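Local structure of SWD1-like protein (Myceliophthora thermophila, 6E29) at residues S74-C78 and G79-L83; R32-R35 and K36-L40. The protein probably serves as a WD-repeat beta-propeller scaffold subunit of the COMPASS complex, a histone H3K4 methyltransferase. All blocks are in the same frame, centred on the assembly; numbering follows the deposited sequence.

Interactions 2 and 1 come in that order along the chain and occupy equivalent places in successive propeller blades: each is the turn joining the first and second strands of a four-stranded antiparallel sheet, strands 28-33 and 39-44 for interaction 2, strands 70-75 and 81-86 for interaction 1. Their centres lie about 9 Å apart, and the two turns touch. The indole N-H of Trp-75 probably bonds to Arg-32 O, and Arg-35 NH1 reaches across to the carbonyl O of Trp-75 in the next blade, probably as a hydrogen bond, while Asn-34 packs on the indole. Two local hairpin contacts thereby take part in the blade-to-blade interface of the beta-propeller domain.

Interaction 1: S74-C78 and G79-L83; sequences SWSRC and GRYLL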
# COMPACT_ATOMS: atom_id res chain seq x y z
N SER B 74 -0.90 -8.72 1.27
CA SER B 74 0.24 -8.80 0.38
C SER B 74 0.51 -10.25 0.06
O SER B 74 0.72 -11.06 0.97
CB SER B 74 1.46 -8.16 1.09
OG SER B 74 2.66 -8.34 0.35
N TRP B 75 0.54 -10.58 -1.23
CA TRP B 75 0.68 -11.95 -1.67
C TRP B 75 2.12 -12.26 -2.01
O TRP B 75 2.84 -11.39 -2.49
CB TRP B 75 -0.14 -12.21 -2.93
CG TRP B 75 -1.64 -12.25 -2.80
CD1 TRP B 75 -2.52 -11.16 -2.79
CD2 TRP B 75 -2.46 -13.42 -2.76
NE1 TRP B 75 -3.82 -11.62 -2.74
CE2 TRP B 75 -3.81 -13.00 -2.71
CE3 TRP B 75 -2.19 -14.80 -2.72
CZ2 TRP B 75 -4.88 -13.90 -2.64
CZ3 TRP B 75 -3.26 -15.71 -2.68
CH2 TRP B 75 -4.59 -15.25 -2.62
N SER B 76 2.51 -13.51 -1.82
CA SER B 76 3.84 -13.95 -2.22
C SER B 76 3.89 -14.08 -3.74
O SER B 76 2.86 -14.18 -4.40
CB SER B 76 4.21 -15.29 -1.56
OG SER B 76 3.40 -16.35 -2.07
N ARG B 77 5.12 -14.12 -4.29
CA ARG B 77 5.27 -14.20 -5.74
C ARG B 77 4.54 -15.42 -6.30
O ARG B 77 3.96 -15.38 -7.39
CB ARG B 77 6.76 -14.25 -6.11
CG ARG B 77 7.09 -14.24 -7.63
CD ARG B 77 6.06 -13.44 -8.46
NE ARG B 77 6.56 -12.85 -9.71
CZ ARG B 77 5.86 -12.82 -10.85
NH1 ARG B 77 4.65 -13.37 -10.90
NH2 ARG B 77 6.37 -12.26 -11.95
N CYS B 78 4.51 -16.49 -5.51
CA CYS B 78 4.06 -17.80 -5.94
C CYS B 78 2.57 -18.01 -5.69
O CYS B 78 2.03 -19.05 -6.09
CB CYS B 78 4.89 -18.89 -5.21
SG CYS B 78 4.90 -18.73 -3.40
N GLY B 79 1.91 -17.07 -5.02
CA GLY B 79 0.53 -17.25 -4.63
C GLY B 79 0.29 -18.19 -3.45
O GLY B 79 -0.87 -18.34 -3.02
N ARG B 80 1.34 -18.78 -2.88
CA ARG B 80 1.11 -19.74 -1.81
C ARG B 80 0.92 -19.08 -0.45
O ARG B 80 0.21 -19.64 0.41
CB ARG B 80 2.25 -20.74 -1.75
CG ARG B 80 2.02 -21.73 -0.70
CD ARG B 80 3.14 -22.72 -0.64
NE ARG B 80 2.95 -23.64 0.45
CZ ARG B 80 3.76 -24.67 0.69
NH1 ARG B 80 4.81 -24.87 -0.11
NH2 ARG B 80 3.52 -25.49 1.71
N TYR B 81 1.46 -17.87 -0.24
CA TYR B 81 1.50 -17.20 1.05
C TYR B 81 0.83 -15.83 0.96
O TYR B 81 0.85 -15.19 -0.08
CB TYR B 81 2.96 -17.03 1.56
CG TYR B 81 3.67 -18.39 1.67
CD1 TYR B 81 3.47 -19.18 2.78
CD2 TYR B 81 4.55 -18.83 0.68
CE1 TYR B 81 4.11 -20.43 2.90
CE2 TYR B 81 5.20 -20.08 0.78
CZ TYR B 81 4.98 -20.86 1.90
OH TYR B 81 5.60 -22.08 2.03
N LEU B 82 0.19 -15.43 2.05
CA LEU B 82 -0.53 -14.16 2.10
C LEU B 82 -0.23 -13.51 3.44
O LEU B 82 -0.45 -14.12 4.49
CB LEU B 82 -2.04 -14.35 1.92
CG LEU B 82 -2.95 -13.10 2.04
CD1 LEU B 82 -2.62 -12.14 0.95
CD2 LEU B 82 -4.41 -13.55 1.96
N LEU B 83 0.24 -12.27 3.39
CA LEU B 83 0.58 -11.54 4.59
C LEU B 83 -0.55 -10.55 4.88
O LEU B 83 -0.91 -9.74 4.02
CB LEU B 83 1.90 -10.82 4.37
CG LEU B 83 2.48 -10.16 5.60
CD1 LEU B 83 3.16 -11.20 6.46
CD2 LEU B 83 3.49 -9.08 5.12
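Ser-74 and Leu-83 face each other as an antiparallel hydrogen-bonded pair, with Leu-83 N giving a nearly straight bond (2.7 Å, 176°) to Ser-74 O and Ser-74 N returning one of 2.9 Å to Leu-83 O. Nearer the bend, Ser-76 N bonds to Tyr-81 O at 2.9 Å. The Ser-76 hydroxyl lies between its own backbone N and carbonyl carbon (chi1 68°), which brings OG inward to accept from Tyr-81 N at 3.1 Å. A type I turn from Ser-76 to Gly-79 closes the loop through Gly-79 N and Ser-76 O; the positive phi of Gly-79 suits glycine. Cys-78 SG takes a long N-H bond from Arg-80 N, at 3.6 Å, and also lies obliquely beside the Tyr-81 ring. The guanidinium of Arg-80 is directed out of the turn to a salt bridge with Asp-95.

This is the hairpin between the first two strands of a WD-repeat propeller blade. Trp-75 and Leu-82 form the non-hydrogen-bonded pair next to Ser-74 and Leu-83, their side chains on the other face of the sheet. Leu-82 extends CG away from its backbone N (chi1 176°), and its CD1 lies 3.7 Å from the centroid of the indole five-membered ring, almost on the ring normal, in a CH-pi contact. Gly-79 O meets the six-membered ring in plane at its edge, 3.6 Å from Trp-75 CZ3. The indole NE1 bonds to Arg-32 O of the preceding blade, and Phe-39 and Ala-41 also touch the ring. With an alanine at Trp-75, Leu-82 CD1 would probably lose its aromatic platform and Arg-32 O its indole donor, leaving a gap between the blades.

Interaction 2: R32-R35 and K36-L40; sequences RFNR and KGDFL
Asn-34 and Phe-39 are joined through the backbone and through the asparagine side chain. Asn-34 N donates to Phe-39 O at 3.0 Å, and Phe-39 N in turn donates to Asn-34 OD1 at 3.3 Å, coming from above the carbonyl plane of the amide. OD1 also receives a weak bond from Gly-37 N (2.9 Å, bent to 128°), so one side-chain oxygen gathers two N-H groups of the turn. What puts it there is chi1 of 71°, which turns CG in over the residue's own backbone.

The other end of the amide is fixed as well. ND2 gives a bond to Asp-38 OD1 at 2.9 Å that lies only 4° out of the amide plane, meeting the carboxylate oxygen nearly along its C-O axis. Both polar atoms of the amide, OD1 and ND2, are thus engaged, which is consistent with only one orientation of the amide. Across the carboxylate, OD2 forms a long salt bridge with Lys-36 NZ, whose positive charge may help hold the aspartate ionised.

These residues make the turn of the hairpin between strands 28-33 and 39-44, which opens the WD-repeat blade preceding that of Trp-75. Gly-37 lies in the bend at positive phi, where a side chain would jam against the preceding carbonyl; its own O accepts from His-323.

Side-chain packing occurs on both faces of the hairpin. Phe-33 and Leu-40, an apolar non-hydrogen-bonded pair, are buried together: Leu-40 CD1 sits over the centre of the Phe-33 ring, 3.7 Å from its centroid, while His-323 stacks edge-to-face with the same ring. The Phe-39 ring stands perpendicular to the Asn-34 amide, ND2 lying at its edge 3.6 Å from CD2, and also touches Ile-51.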
# COMPACT_ATOMS: atom_id res chain seq x y z
N ARG B 32 -7.14 -7.49 -2.47
CA ARG B 32 -5.88 -7.62 -3.20
C ARG B 32 -5.95 -8.90 -4.03
O ARG B 32 -6.22 -9.96 -3.48
CB ARG B 32 -4.63 -7.73 -2.28
CG ARG B 32 -3.33 -7.54 -3.02
CD ARG B 32 -3.00 -6.01 -3.01
NE ARG B 32 -1.87 -5.62 -3.84
CZ ARG B 32 -0.64 -5.34 -3.39
NH1 ARG B 32 -0.37 -5.43 -2.08
NH2 ARG B 32 0.30 -4.96 -4.27
N PHE B 33 -5.73 -8.77 -5.34
CA PHE B 33 -5.65 -9.96 -6.22
C PHE B 33 -4.28 -10.62 -6.06
O PHE B 33 -3.29 -9.94 -5.80
CB PHE B 33 -5.82 -9.55 -7.68
CG PHE B 33 -7.21 -9.10 -8.03
CD1 PHE B 33 -8.16 -10.07 -8.34
CD2 PHE B 33 -7.57 -7.75 -8.11
CE1 PHE B 33 -9.51 -9.72 -8.70
CE2 PHE B 33 -8.92 -7.40 -8.49
CZ PHE B 33 -9.88 -8.41 -8.78
N ASN B 34 -4.21 -11.96 -6.24
CA ASN B 34 -2.89 -12.59 -6.31
C ASN B 34 -2.31 -12.32 -7.70
O ASN B 34 -2.93 -11.64 -8.53
CB ASN B 34 -2.97 -14.09 -5.94
CG ASN B 34 -3.68 -14.95 -7.00
OD1 ASN B 34 -4.31 -14.43 -7.91
ND2 ASN B 34 -3.57 -16.29 -6.87
N ARG B 35 -1.09 -12.77 -7.96
CA ARG B 35 -0.43 -12.31 -9.19
C ARG B 35 -0.97 -13.00 -10.43
O ARG B 35 -1.02 -12.39 -11.51
CB ARG B 35 1.08 -12.53 -9.08
CG ARG B 35 1.63 -11.97 -7.80
CD ARG B 35 3.12 -11.67 -7.79
NE ARG B 35 3.35 -10.45 -7.02
CZ ARG B 35 3.17 -10.34 -5.70
NH1 ARG B 35 2.77 -11.38 -4.97
NH2 ARG B 35 3.38 -9.16 -5.11
N LYS B 36 -1.37 -14.26 -10.30
CA LYS B 36 -1.99 -14.92 -11.45
C LYS B 36 -3.37 -14.38 -11.73
O LYS B 36 -3.85 -14.49 -12.85
CB LYS B 36 -2.06 -16.45 -11.26
CG LYS B 36 -0.76 -17.18 -11.66
CD LYS B 36 -0.74 -18.66 -11.22
CE LYS B 36 -1.07 -19.58 -12.39
NZ LYS B 36 -2.50 -19.33 -12.76
N GLY B 37 -4.01 -13.77 -10.74
CA GLY B 37 -5.32 -13.20 -10.93
C GLY B 37 -6.44 -14.21 -10.85
O GLY B 37 -7.54 -13.91 -11.31
N ASP B 38 -6.20 -15.42 -10.32
CA ASP B 38 -7.31 -16.37 -10.16
C ASP B 38 -7.93 -16.34 -8.78
O ASP B 38 -8.92 -17.05 -8.52
CB ASP B 38 -6.85 -17.80 -10.52
CG ASP B 38 -5.54 -18.19 -9.88
OD1 ASP B 38 -4.90 -17.36 -9.17
OD2 ASP B 38 -5.12 -19.35 -10.12
N PHE B 39 -7.37 -15.55 -7.87
CA PHE B 39 -7.86 -15.47 -6.50
C PHE B 39 -7.82 -14.02 -6.01
O PHE B 39 -6.96 -13.22 -6.40
CB PHE B 39 -7.03 -16.35 -5.51
CG PHE B 39 -7.23 -17.80 -5.68
CD1 PHE B 39 -8.31 -18.42 -5.09
CD2 PHE B 39 -6.35 -18.56 -6.44
CE1 PHE B 39 -8.50 -19.80 -5.24
CE2 PHE B 39 -6.56 -19.95 -6.61
CZ PHE B 39 -7.61 -20.54 -6.01
N LEU B 40 -8.76 -13.70 -5.12
CA LEU B 40 -8.86 -12.37 -4.53
C LEU B 40 -8.94 -12.53 -3.03
O LEU B 40 -9.70 -13.37 -2.53
CB LEU B 40 -10.08 -11.61 -5.05
CG LEU B 40 -10.35 -10.29 -4.33
CD1 LEU B 40 -9.37 -9.22 -4.83
CD2 LEU B 40 -11.80 -9.90 -4.57